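Local coordinates for HIT domain-containing protein (Sulfolobus tokodaii, PDB 2EO4) that binds a zinc ion and, as a histidine triad (HIT) family protein, probably binds nucleotides and hydrolyses adenylyl compounds such as adenylyl sulfate, at residues T2-I7 / I92-V97; Y29-G34 / K115-Q120; L67-A72 / K130-S135; G77-T82 / I100-G105. All blocks are in the same frame, centred on the assembly; numbering follows the deposited sequence.

In the fold
All four contacts are partly buried, but contact 2 is the most superficial, with five of its eight touching residues exposed. Contact 4 lies in the antiparallel HIT-domain sheet, held by a ladder of backbone bonds. Contact 3 packs two helices through small and apolar residues, with one Ser-Asp hydrogen bond at its surface edge; its Ile69 touches Pro101 of contact 4. Contact 2 is two loops joined by one backbone bond, linked to contact 4 through Ser32 and the carbonyl of Pro101. Contact 1, across the centre of the chain from contacts 3 and 4, is aromatic and metal-bound; His96 O ties it to Thr82 of contact 4. Contacts 3 and 4 both reach the second subunit.

Contact 1 (T2-I7 / I92-V97); sequences TFCSII and IFHLHV. With ZN (zinc ion), chain B; PO4 (phosphate ion), chain C.
Phe3, on the N-terminal helix 2-7, stands opposite His94 of the irregular segment 92-97, their CA atoms 6.6 Å apart. The Phe3 side chain packs against Ile92, His94 and His96. Its CB sits over the centre of one face of the His94 imidazole, 3.6 Å from His94 CG, a CH-pi contact. The Phe3 ring turns its edge toward the same face in an offset edge-to-face pair, planes at 67°. Phe3 CE2 reaches one face of the His96 ring off-centre, 3.5 Å from His96 CG. Ile92 completes the apolar patch, its CG2 lying 3.5 Å from Phe3 CD2. His94 CG stands anti to the backbone N (chi1 177°), and ND1 of its ring binds the zinc ion at 2.1 Å. Cys4 SG binds the same ion at 2.3 Å, near the plane of the His94 ring, while Cys1 and His43 complete the Cys2His2 site; His94 NE2 is held by Pro40 O. In the predicted histidine triad motif, His96 ND1 donates to His94 O at 2.7 Å, fixing the ring's rotation. Its other nitrogen, NE2, gives a nearly straight bond (167°) of 2.6 Å to O1 of a phosphate, probably from the crystallisation liquor; Ile92 N donates to O4 of the same ion. An alanine at His96 would probably leave His94 O and phosphate O1 without these donors and open a gap against Phe3 CE2. The zinc thus ties the N-terminus to the loop that positions His96, the predicted site of the AMP-histidine intermediate, with phosphate bound where a nucleotide phosphate probably sits.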
loop_
_atom_site.group_PDB
_atom_site.type_symbol
_atom_site.label_atom_id
_atom_site.label_comp_id
_atom_site.label_asym_id
_atom_site.label_seq_id
_atom_site.Cartn_x
_atom_site.Cartn_y
_atom_site.Cartn_z
ATOM N N THR A 2 17.534 5.243 9.358
ATOM C CA THR A 2 16.682 6.043 10.221
ATOM C C THR A 2 15.694 5.202 11.033
ATOM O O THR A 2 15.520 5.438 12.229
ATOM C CB THR A 2 15.916 7.107 9.397
ATOM O OG1 THR A 2 16.852 8.068 8.887
ATOM C CG2 THR A 2 14.886 7.823 10.257
ATOM N N PHE A 3 15.057 4.217 10.406
ATOM C CA PHE A 3 14.099 3.402 11.151
ATOM C C PHE A 3 14.739 2.408 12.110
ATOM O O PHE A 3 14.245 2.217 13.225
ATOM C CB PHE A 3 13.124 2.701 10.199
ATOM C CG PHE A 3 12.095 3.632 9.616
ATOM C CD1 PHE A 3 11.393 4.505 10.444
ATOM C CD2 PHE A 3 11.859 3.672 8.246
ATOM C CE1 PHE A 3 10.474 5.412 9.913
ATOM C CE2 PHE A 3 10.942 4.574 7.703
ATOM C CZ PHE A 3 10.252 5.444 8.535
ATOM N N CYS A 4 15.834 1.775 11.698
ATOM C CA CYS A 4 16.510 0.850 12.603
ATOM C C CYS A 4 16.974 1.657 13.817
ATOM O O CYS A 4 16.929 1.178 14.952
ATOM C CB CYS A 4 17.713 0.191 11.917
ATOM S SG CYS A 4 17.297 -1.174 10.793
ATOM N N SER A 5 17.403 2.895 13.574
ATOM C CA SER A 5 17.863 3.767 14.653
ATOM C C SER A 5 16.737 4.096 15.625
ATOM O O SER A 5 16.934 4.106 16.839
ATOM C CB SER A 5 18.446 5.068 14.089
ATOM O OG SER A 5 19.643 4.828 13.368
ATOM N N ILE A 6 15.555 4.381 15.095
ATOM C CA ILE A 6 14.425 4.698 15.951
ATOM C C ILE A 6 14.012 3.454 16.740
ATOM O O ILE A 6 13.667 3.541 17.917
ATOM C CB ILE A 6 13.243 5.237 15.115
ATOM C CG1 ILE A 6 13.619 6.613 14.549
ATOM C CG2 ILE A 6 11.990 5.337 15.970
ATOM C CD1 ILE A 6 12.629 7.186 13.548
ATOM N N ILE A 7 14.060 2.294 16.092
ATOM C CA ILE A 7 13.705 1.044 16.756
ATOM C C ILE A 7 14.649 0.784 17.929
ATOM O O ILE A 7 14.221 0.341 19.001
ATOM C CB ILE A 7 13.793 -0.153 15.778
ATOM C CG1 ILE A 7 12.688 -0.048 14.724
ATOM C CG2 ILE A 7 13.687 -1.470 16.544
ATOM C CD1 ILE A 7 11.293 -0.075 15.298
ATOM N N ILE A 92 13.822 6.623 2.296
ATOM C CA ILE A 92 14.289 5.877 3.464
ATOM C C ILE A 92 14.216 4.420 3.027
ATOM O O ILE A 92 13.131 3.876 2.800
ATOM C CB ILE A 92 13.404 6.084 4.714
ATOM C CG1 ILE A 92 13.381 7.564 5.104
ATOM C CG2 ILE A 92 13.961 5.262 5.874
ATOM C CD1 ILE A 92 12.547 7.865 6.344
ATOM N N PHE A 93 15.376 3.789 2.902
ATOM C CA PHE A 93 15.427 2.418 2.428
ATOM C C PHE A 93 15.305 1.325 3.475
ATOM O O PHE A 93 16.176 0.467 3.633
ATOM C CB PHE A 93 16.672 2.265 1.554
ATOM C CG PHE A 93 16.641 3.167 0.354
ATOM C CD1 PHE A 93 15.933 2.801 -0.786
ATOM C CD2 PHE A 93 17.207 4.438 0.408
ATOM C CE1 PHE A 93 15.779 3.684 -1.849
ATOM C CE2 PHE A 93 17.057 5.331 -0.651
ATOM C CZ PHE A 93 16.340 4.953 -1.781
ATOM N N HIS A 94 14.183 1.391 4.183
ATOM C CA HIS A 94 13.780 0.444 5.214
ATOM C C HIS A 94 12.278 0.402 4.960
ATOM O O HIS A 94 11.594 1.411 5.131
ATOM C CB HIS A 94 14.043 0.995 6.618
ATOM C CG HIS A 94 13.590 0.085 7.722
ATOM N ND1 HIS A 94 14.460 -0.479 8.631
ATOM C CD2 HIS A 94 12.355 -0.361 8.062
ATOM C CE1 HIS A 94 13.785 -1.231 9.481
ATOM N NE2 HIS A 94 12.504 -1.177 9.159
ATOM N N LEU A 95 11.782 -0.752 4.530
ATOM C CA LEU A 95 10.367 -0.921 4.216
ATOM C C LEU A 95 9.421 -0.277 5.217
ATOM O O LEU A 95 9.448 -0.587 6.405
ATOM C CB LEU A 95 10.039 -2.417 4.099
ATOM C CG LEU A 95 8.569 -2.848 3.985
ATOM C CD1 LEU A 95 7.869 -2.133 2.840
ATOM C CD2 LEU A 95 8.527 -4.356 3.780
ATOM N N HIS A 96 8.584 0.629 4.722
ATOM C CA HIS A 96 7.603 1.281 5.568
ATOM C C HIS A 96 6.380 1.640 4.756
ATOM O O HIS A 96 6.478 1.964 3.569
ATOM C CB HIS A 96 8.169 2.538 6.237
ATOM C CG HIS A 96 8.677 3.572 5.281
ATOM N ND1 HIS A 96 9.802 3.385 4.508
ATOM C CD2 HIS A 96 8.252 4.832 5.027
ATOM C CE1 HIS A 96 10.051 4.487 3.823
ATOM N NE2 HIS A 96 9.126 5.381 4.121
ATOM N N VAL A 97 5.230 1.561 5.410
ATOM C CA VAL A 97 3.957 1.887 4.782
ATOM C C VAL A 97 3.460 3.192 5.375
ATOM O O VAL A 97 3.407 3.343 6.595
ATOM C CB VAL A 97 2.905 0.789 5.055
ATOM C CG1 VAL A 97 1.545 1.216 4.507
ATOM C CG2 VAL A 97 3.346 -0.518 4.407
HETATM ZN ZN ZN B . 16.540 -0.259 8.782
HETATM P P PO4 C . 9.540 7.264 1.504
HETATM O O1 PO4 C . 9.174 7.619 2.896
HETATM O O2 PO4 C . 8.500 6.380 0.920
HETATM O O3 PO4 C . 9.644 8.513 0.693
HETATM O O4 PO4 C . 10.850 6.557 1.499
#

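Contact 2 (Y29-G34 / K115-Q120); sequences YPVSLG and KPRKEQ
Val31 CG1 lies over one face of the Arg117 guanidinium, offset toward its rim and 4.2 Å from Arg117 NH2. The Tyr29 ring has the carbonyl carbon of Lys118 at its edge, close to its plane, and Glu119 N at an oblique position. Further out on that ring, Tyr29 CE1 touches Glu119 CB at 4.0 Å; the Glu119 carboxylate is turned almost perpendicular to the ring. The third flat group, the amide of Gln120, has Lys115 O in its plane as a hydrogen-bond acceptor at 2.6 Å from Gln120 NE2. The same NE2 donates to Lys118 O at 2.7 Å, and Gln120 OE1 takes Lys115 N on a lone pair, so this buried amide spans a type II beta turn from Lys115 to Lys118. Gln120 is bent at chi2 (-60°), which places CD; its CG and NE2 touch Pro30 CG. Arg117, third in the turn with positive phi, donates through its backbone N-H to Pro30 O at 2.7 Å, joining the turn before helix 122-143 to the loop between strands 22-26 and 36-40. Beside this bond, Pro30 CD rests on Lys118 O at 3.5 Å, and Tyr29 CA makes a CA-H...O contact with the same oxygen.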
loop_
_atom_site.group_PDB
_atom_site.type_symbol
_atom_site.label_atom_id
_atom_site.label_comp_id
_atom_site.label_asym_id
_atom_site.label_seq_id
_atom_site.Cartn_x
_atom_site.Cartn_y
_atom_site.Cartn_z
ATOM N N TYR A 29 7.977 14.650 9.585
ATOM C CA TYR A 29 7.602 15.764 8.708
ATOM C C TYR A 29 6.299 15.353 8.020
ATOM O O TYR A 29 6.250 15.184 6.800
ATOM C CB TYR A 29 8.698 15.987 7.661
ATOM C CG TYR A 29 10.091 16.162 8.241
ATOM C CD1 TYR A 29 10.539 17.408 8.675
ATOM C CD2 TYR A 29 10.960 15.077 8.346
ATOM C CE1 TYR A 29 11.823 17.569 9.199
ATOM C CE2 TYR A 29 12.244 15.226 8.865
ATOM C CZ TYR A 29 12.669 16.474 9.287
ATOM O OH TYR A 29 13.948 16.624 9.780
ATOM N N PRO A 30 5.217 15.212 8.800
ATOM C CA PRO A 30 3.893 14.803 8.314
ATOM C C PRO A 30 3.253 15.576 7.171
ATOM O O PRO A 30 3.248 16.805 7.156
ATOM C CB PRO A 30 3.038 14.850 9.578
ATOM C CG PRO A 30 3.635 15.980 10.329
ATOM C CD PRO A 30 5.120 15.716 10.182
ATOM N N VAL A 31 2.704 14.827 6.220
ATOM C CA VAL A 31 2.008 15.402 5.075
ATOM C C VAL A 31 0.666 15.921 5.579
ATOM O O VAL A 31 0.156 16.939 5.109
ATOM C CB VAL A 31 1.765 14.335 3.987
ATOM C CG1 VAL A 31 0.736 14.829 2.979
ATOM C CG2 VAL A 31 3.074 14.010 3.290
ATOM N N SER A 32 0.093 15.200 6.537
ATOM C CA SER A 32 -1.181 15.581 7.128
ATOM C C SER A 32 -1.167 15.170 8.594
ATOM O O SER A 32 -0.328 14.374 9.023
ATOM C CB SER A 32 -2.346 14.899 6.402
ATOM O OG SER A 32 -2.382 13.510 6.676
ATOM N N LEU A 33 -2.098 15.718 9.363
ATOM C CA LEU A 33 -2.184 15.424 10.783
ATOM C C LEU A 33 -2.381 13.932 11.059
ATOM O O LEU A 33 -3.342 13.327 10.587
ATOM C CB LEU A 33 -3.335 16.225 11.401
ATOM C CG LEU A 33 -3.517 16.087 12.911
ATOM C CD1 LEU A 33 -3.300 17.440 13.584
ATOM C CD2 LEU A 33 -4.911 15.562 13.199
ATOM N N GLY A 34 -1.462 13.345 11.822
ATOM C CA GLY A 34 -1.567 11.932 12.145
ATOM C C GLY A 34 -0.800 11.007 11.211
ATOM O O GLY A 34 -0.841 9.790 11.380
ATOM N N LYS A 115 1.444 22.485 10.402
ATOM C CA LYS A 115 2.216 22.957 9.260
ATOM C C LYS A 115 2.566 21.785 8.348
ATOM O O LYS A 115 3.556 21.088 8.570
ATOM C CB LYS A 115 3.493 23.648 9.741
ATOM C CG LYS A 115 3.239 24.858 10.634
ATOM C CD LYS A 115 4.541 25.471 11.139
ATOM C CE LYS A 115 5.393 26.007 9.995
ATOM N NZ LYS A 115 6.683 26.584 10.478
ATOM N N PRO A 116 1.753 21.556 7.303
ATOM C CA PRO A 116 1.945 20.469 6.338
ATOM C C PRO A 116 3.365 20.317 5.795
ATOM O O PRO A 116 4.010 21.300 5.428
ATOM C CB PRO A 116 0.946 20.811 5.236
ATOM C CG PRO A 116 -0.176 21.424 6.001
ATOM C CD PRO A 116 0.554 22.344 6.961
ATOM N N ARG A 117 3.836 19.072 5.762
ATOM C CA ARG A 117 5.159 18.722 5.250
ATOM C C ARG A 117 6.361 19.256 6.022
ATOM O O ARG A 117 7.495 19.137 5.560
ATOM C CB ARG A 117 5.268 19.146 3.781
ATOM C CG ARG A 117 4.278 18.433 2.875
ATOM C CD ARG A 117 4.387 18.903 1.433
ATOM N NE ARG A 117 3.460 18.183 0.564
ATOM C CZ ARG A 117 2.137 18.221 0.683
ATOM N NH1 ARG A 117 1.574 18.950 1.639
ATOM N NH2 ARG A 117 1.374 17.524 -0.148
ATOM N N LYS A 118 6.125 19.833 7.194
ATOM C CA LYS A 118 7.218 20.367 8.001
ATOM C C LYS A 118 7.265 19.708 9.375
ATOM O O LYS A 118 6.359 18.964 9.744
ATOM C CB LYS A 118 7.056 21.879 8.170
ATOM C CG LYS A 118 7.154 22.669 6.871
ATOM C CD LYS A 118 6.958 24.159 7.120
ATOM C CE LYS A 118 7.188 24.973 5.855
ATOM N NZ LYS A 118 6.278 24.565 4.749
ATOM N N GLU A 119 8.333 19.973 10.121
ATOM C CA GLU A 119 8.469 19.425 11.467
ATOM C C GLU A 119 7.496 20.220 12.331
ATOM O O GLU A 119 7.391 21.438 12.185
ATOM C CB GLU A 119 9.894 19.620 11.982
ATOM C CG GLU A 119 10.201 18.883 13.274
ATOM C CD GLU A 119 11.590 19.190 13.802
ATOM O OE1 GLU A 119 12.502 19.425 12.980
ATOM O OE2 GLU A 119 11.772 19.185 15.037
ATOM N N GLN A 120 6.781 19.539 13.221
ATOM C CA GLN A 120 5.814 20.208 14.085
ATOM C C GLN A 120 6.427 20.515 15.444
ATOM O O GLN A 120 7.556 20.122 15.733
ATOM C CB GLN A 120 4.580 19.322 14.293
ATOM C CG GLN A 120 3.972 18.768 13.014
ATOM C CD GLN A 120 3.509 19.852 12.066
ATOM O OE1 GLN A 120 2.712 20.719 12.433
ATOM N NE2 GLN A 120 4.003 19.807 10.833
#

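Contact 3 (L67-A72 / K130-S135); sequences LGIKDA and KIIRES
Ala72 and Gly68, one helical turn apart, form a small-residue patch where helix 52-72 packs against the C-terminal helix 122-143. The axes of the two short segments approach to 8.0 Å, with 119° between their N-to-C directions. Side chain meets backbone where Ser135 CB comes within 3.3 Å of Gly68 O. The apolar contacts gather round Ala72 CB, which meets Ile132 CG1 at 3.9 Å and Ile131 CG1 more loosely. Ile131 CD1 approaches Ala72 O. On the buried side, Ile69 CG1 touches Ile132 CG2 at 4.0 Å, the two side chains crossing obliquely; Ile69 also leans on Ile99 and Pro101 of strand 97-102, and Ile132 on Val16 of strand 15-18. The polar contacts lie toward the surface, beside Ala72. Ser135 OG donates to Asp71 OD2 at 2.8 Å, meeting the anti side of the carboxylate 23° out of its plane. Ser135 OG also packs on Ala72 CB at 3.4 Å. A water donates to the same Asp71 OD2 at 2.9 Å and to Ser135 O at 2.9 Å.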
loop_
_atom_site.group_PDB
_atom_site.type_symbol
_atom_site.label_atom_id
_atom_site.label_comp_id
_atom_site.label_asym_id
_atom_site.label_seq_id
_atom_site.Cartn_x
_atom_site.Cartn_y
_atom_site.Cartn_z
ATOM N N LEU A 67 -7.060 1.759 11.460
ATOM C CA LEU A 67 -8.337 1.912 12.152
ATOM C C LEU A 67 -8.144 2.833 13.354
ATOM O O LEU A 67 -8.970 3.709 13.620
ATOM C CB LEU A 67 -8.869 0.551 12.609
ATOM C CG LEU A 67 -9.477 -0.328 11.512
ATOM C CD1 LEU A 67 -9.724 -1.735 12.034
ATOM C CD2 LEU A 67 -10.777 0.305 11.023
ATOM N N GLY A 68 -7.042 2.634 14.069
ATOM C CA GLY A 68 -6.753 3.450 15.235
ATOM C C GLY A 68 -6.594 4.920 14.899
ATOM O O GLY A 68 -7.161 5.784 15.565
ATOM N N ILE A 69 -5.814 5.215 13.862
ATOM C CA ILE A 69 -5.600 6.597 13.459
ATOM C C ILE A 69 -6.890 7.251 12.970
ATOM O O ILE A 69 -7.195 8.383 13.348
ATOM C CB ILE A 69 -4.536 6.693 12.342
ATOM C CG1 ILE A 69 -3.172 6.266 12.891
ATOM C CG2 ILE A 69 -4.469 8.125 11.797
ATOM C CD1 ILE A 69 -2.085 6.120 11.827
ATOM N N LYS A 70 -7.652 6.543 12.139
ATOM C CA LYS A 70 -8.888 7.104 11.610
ATOM C C LYS A 70 -9.811 7.523 12.747
ATOM O O LYS A 70 -10.431 8.587 12.704
ATOM C CB LYS A 70 -9.609 6.097 10.711
ATOM C CG LYS A 70 -10.874 6.673 10.084
ATOM C CD LYS A 70 -11.606 5.679 9.196
ATOM C CE LYS A 70 -12.855 6.327 8.603
ATOM N NZ LYS A 70 -13.699 5.361 7.850
ATOM N N ASP A 71 -9.893 6.680 13.767
ATOM C CA ASP A 71 -10.738 6.963 14.919
ATOM C C ASP A 71 -10.199 8.145 15.721
ATOM O O ASP A 71 -10.942 9.070 16.058
ATOM C CB ASP A 71 -10.822 5.725 15.814
ATOM C CG ASP A 71 -11.685 5.948 17.043
ATOM O OD1 ASP A 71 -12.900 6.187 16.881
ATOM O OD2 ASP A 71 -11.142 5.888 18.164
ATOM N N ALA A 72 -8.901 8.117 16.008
ATOM C CA ALA A 72 -8.247 9.161 16.795
ATOM C C ALA A 72 -8.333 10.573 16.224
ATOM O O ALA A 72 -8.619 11.519 16.956
ATOM C CB ALA A 72 -6.784 8.789 17.032
ATOM N N LYS A 130 -0.507 10.056 22.075
ATOM C CA LYS A 130 -1.429 9.684 23.141
ATOM C C LYS A 130 -2.841 9.338 22.658
ATOM O O LYS A 130 -3.409 8.329 23.079
ATOM C CB LYS A 130 -1.464 10.801 24.193
ATOM C CG LYS A 130 -0.111 11.019 24.875
ATOM C CD LYS A 130 -0.085 12.286 25.731
ATOM C CE LYS A 130 1.319 12.578 26.253
ATOM N NZ LYS A 130 1.850 11.502 27.136
ATOM N N ILE A 131 -3.413 10.149 21.772
ATOM C CA ILE A 131 -4.758 9.860 21.290
ATOM C C ILE A 131 -4.799 8.631 20.383
ATOM O O ILE A 131 -5.751 7.854 20.430
ATOM C CB ILE A 131 -5.372 11.056 20.533
ATOM C CG1 ILE A 131 -4.504 11.420 19.331
ATOM C CG2 ILE A 131 -5.518 12.244 21.472
ATOM C CD1 ILE A 131 -5.124 12.471 18.451
ATOM N N ILE A 132 -3.774 8.452 19.554
ATOM C CA ILE A 132 -3.744 7.290 18.674
ATOM C C ILE A 132 -3.582 6.015 19.499
ATOM O O ILE A 132 -4.245 5.012 19.235
ATOM C CB ILE A 132 -2.602 7.393 17.630
ATOM C CG1 ILE A 132 -2.893 8.550 16.671
ATOM C CG2 ILE A 132 -2.481 6.076 16.858
ATOM C CD1 ILE A 132 -1.744 8.880 15.710
ATOM N N ARG A 133 -2.711 6.049 20.502
ATOM C CA ARG A 133 -2.514 4.880 21.351
ATOM C C ARG A 133 -3.837 4.523 22.023
ATOM O O ARG A 133 -4.226 3.358 22.072
ATOM C CB ARG A 133 -1.445 5.154 22.413
ATOM C CG ARG A 133 -0.012 4.988 21.913
ATOM C CD ARG A 133 0.995 5.339 22.999
ATOM N NE ARG A 133 2.351 4.919 22.658
ATOM C CZ ARG A 133 3.405 5.095 23.448
ATOM N NH1 ARG A 133 3.257 5.688 24.626
ATOM N NH2 ARG A 133 4.605 4.667 23.073
ATOM N N GLU A 134 -4.528 5.537 22.531
ATOM C CA GLU A 134 -5.814 5.333 23.193
ATOM C C GLU A 134 -6.832 4.669 22.263
ATOM O O GLU A 134 -7.590 3.794 22.690
ATOM C CB GLU A 134 -6.357 6.675 23.700
ATOM C CG GLU A 134 -7.754 6.607 24.312
ATOM C CD GLU A 134 -8.163 7.905 24.993
ATOM O OE1 GLU A 134 -7.885 8.986 24.436
ATOM O OE2 GLU A 134 -8.778 7.841 26.081
ATOM N N SER A 135 -6.845 5.071 20.992
ATOM C CA SER A 135 -7.780 4.489 20.028
ATOM C C SER A 135 -7.422 3.043 19.703
ATOM O O SER A 135 -8.300 2.193 19.556
ATOM C CB SER A 135 -7.811 5.304 18.730
ATOM O OG SER A 135 -8.509 6.524 18.900
HETATM O O HOH W 1 -10.949 3.065 18.954
#

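Contact 4 (G77-T82 / I100-G105); sequences GLRLLT and IPTWEG
Gly77, Leu78 and Arg79 pair antiparallel with Thr102, Pro101 and Ile100, so that hydrogen-bonded pairs flank the non-hydrogen-bonded Leu78-Pro101 pair. Arg79 N donates to Ile100 O at 2.9 Å and Ile100 N returns a bond to Arg79 O at 2.9 Å; Gly77 and Thr102 exchange a second pair, Gly77 N to Thr102 O the longer at 3.2 Å. On one face of the sheet Leu78 CD2 comes 3.7 Å from Pro101 CA and also touches the proline ring, next to helix 52-72. On the other, Thr102 OG1 packs on Gly77 C at 3.1 Å, a place where Gly77 has no side chain to interfere; the hydroxyl is hydrogen-bonded to Ser87 of the second subunit. These are strands 77-84 and 97-102 of the HIT-domain sheet. Leu78 to Thr82 pair on their far side with a strand of the second subunit, so the sheet runs on through the dimer. Arg79 bends at chi3 (55°), and its guanidinium takes Ile100 CD1 over the centre of one face, while Arg79 CD lies 3.9 Å from Thr102 CG2. An alanine at Arg79 would probably leave Ile100 CD1 and Thr102 CG2 without this cover. Ile100 CD1 also meets Leu81 CD2 at 3.8 Å.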
loop_
_atom_site.group_PDB
_atom_site.type_symbol
_atom_site.label_atom_id
_atom_site.label_comp_id
_atom_site.label_asym_id
_atom_site.label_seq_id
_atom_site.Cartn_x
_atom_site.Cartn_y
_atom_site.Cartn_z
ATOM N N GLY A 77 -11.019 9.651 5.502
ATOM C CA GLY A 77 -10.339 8.719 4.625
ATOM C C GLY A 77 -8.879 8.555 4.996
ATOM O O GLY A 77 -8.369 9.239 5.886
ATOM N N LEU A 78 -8.210 7.634 4.311
ATOM C CA LEU A 78 -6.795 7.370 4.549
ATOM C C LEU A 78 -6.146 6.939 3.247
ATOM O O LEU A 78 -6.758 6.230 2.454
ATOM C CB LEU A 78 -6.607 6.230 5.550
ATOM C CG LEU A 78 -7.205 6.332 6.955
ATOM C CD1 LEU A 78 -7.069 4.972 7.635
ATOM C CD2 LEU A 78 -6.502 7.418 7.755
ATOM N N ARG A 79 -4.908 7.379 3.044
ATOM C CA ARG A 79 -4.126 7.003 1.872
ATOM C C ARG A 79 -3.032 6.082 2.408
ATOM O O ARG A 79 -2.286 6.478 3.299
ATOM C CB ARG A 79 -3.452 8.229 1.240
ATOM C CG ARG A 79 -4.382 9.301 0.689
ATOM C CD ARG A 79 -3.618 10.609 0.459
ATOM N NE ARG A 79 -2.446 10.427 -0.398
ATOM C CZ ARG A 79 -1.449 11.302 -0.501
ATOM N NH1 ARG A 79 -1.473 12.430 0.199
ATOM N NH2 ARG A 79 -0.420 11.045 -1.301
ATOM N N LEU A 80 -2.950 4.860 1.887
ATOM C CA LEU A 80 -1.912 3.919 2.303
ATOM C C LEU A 80 -0.961 3.734 1.129
ATOM O O LEU A 80 -1.405 3.513 0.001
ATOM C CB LEU A 80 -2.501 2.554 2.656
ATOM C CG LEU A 80 -3.595 2.505 3.717
ATOM C CD1 LEU A 80 -3.862 1.055 4.089
ATOM C CD2 LEU A 80 -3.182 3.312 4.923
ATOM N N LEU A 81 0.337 3.827 1.378
ATOM C CA LEU A 81 1.274 3.642 0.280
ATOM C C LEU A 81 2.673 3.261 0.714
ATOM O O LEU A 81 3.086 3.497 1.848
ATOM C CB LEU A 81 1.359 4.907 -0.575
ATOM C CG LEU A 81 1.969 6.152 0.074
ATOM C CD1 LEU A 81 2.559 7.051 -1.002
ATOM C CD2 LEU A 81 0.909 6.894 0.871
ATOM N N THR A 82 3.396 2.638 -0.208
ATOM C CA THR A 82 4.774 2.280 0.049
ATOM C C THR A 82 5.482 2.457 -1.277
ATOM O O THR A 82 4.935 2.133 -2.338
ATOM C CB THR A 82 4.928 0.830 0.575
ATOM O OG1 THR A 82 6.296 0.614 0.944
ATOM C CG2 THR A 82 4.491 -0.191 -0.467
ATOM N N ILE A 100 -1.634 8.112 5.624
ATOM C CA ILE A 100 -1.854 9.553 5.557
ATOM C C ILE A 100 -3.346 9.874 5.635
ATOM O O ILE A 100 -4.098 9.622 4.695
ATOM C CB ILE A 100 -1.275 10.111 4.235
ATOM C CG1 ILE A 100 0.215 9.763 4.146
ATOM C CG2 ILE A 100 -1.477 11.625 4.166
ATOM C CD1 ILE A 100 0.862 10.126 2.810
ATOM N N PRO A 101 -3.794 10.434 6.768
ATOM C CA PRO A 101 -5.207 10.781 6.958
ATOM C C PRO A 101 -5.719 11.900 6.060
ATOM O O PRO A 101 -4.982 12.823 5.709
ATOM C CB PRO A 101 -5.274 11.178 8.435
ATOM C CG PRO A 101 -4.140 10.405 9.059
ATOM C CD PRO A 101 -3.048 10.594 8.028
ATOM N N THR A 102 -6.992 11.811 5.697
ATOM C CA THR A 102 -7.621 12.829 4.870
ATOM C C THR A 102 -8.987 13.166 5.459
ATOM O O THR A 102 -9.551 12.384 6.228
ATOM C CB THR A 102 -7.807 12.355 3.405
ATOM O OG1 THR A 102 -8.684 11.223 3.363
ATOM C CG2 THR A 102 -6.465 11.973 2.795
ATOM N N TRP A 103 -9.505 14.334 5.098
ATOM C CA TRP A 103 -10.808 14.788 5.575
ATOM C C TRP A 103 -11.536 15.458 4.423
ATOM O O TRP A 103 -10.908 16.041 3.538
ATOM C CB TRP A 103 -10.643 15.809 6.706
ATOM C CG TRP A 103 -10.000 15.262 7.938
ATOM C CD1 TRP A 103 -10.631 14.741 9.033
ATOM C CD2 TRP A 103 -8.596 15.153 8.192
ATOM N NE1 TRP A 103 -9.703 14.315 9.954
ATOM C CE2 TRP A 103 -8.448 14.556 9.463
ATOM C CE3 TRP A 103 -7.449 15.503 7.469
ATOM C CZ2 TRP A 103 -7.194 14.300 10.026
ATOM C CZ3 TRP A 103 -6.201 15.246 8.031
ATOM C CH2 TRP A 103 -6.087 14.651 9.297
ATOM N N GLU A 104 -12.858 15.378 4.429
ATOM C CA GLU A 104 -13.632 16.015 3.379
ATOM C C GLU A 104 -13.676 17.511 3.665
ATOM O O GLU A 104 -13.864 18.326 2.764
ATOM C CB GLU A 104 -15.032 15.405 3.316
ATOM C CG GLU A 104 -15.079 14.165 2.431
ATOM C CD GLU A 104 -16.293 13.299 2.677
ATOM O OE1 GLU A 104 -17.399 13.855 2.833
ATOM O OE2 GLU A 104 -16.140 12.058 2.702
ATOM N N GLY A 105 -13.472 17.863 4.931
ATOM C CA GLY A 105 -13.465 19.257 5.332
ATOM C C GLY A 105 -12.138 19.607 5.981
ATOM O O GLY A 105 -11.104 19.646 5.314
#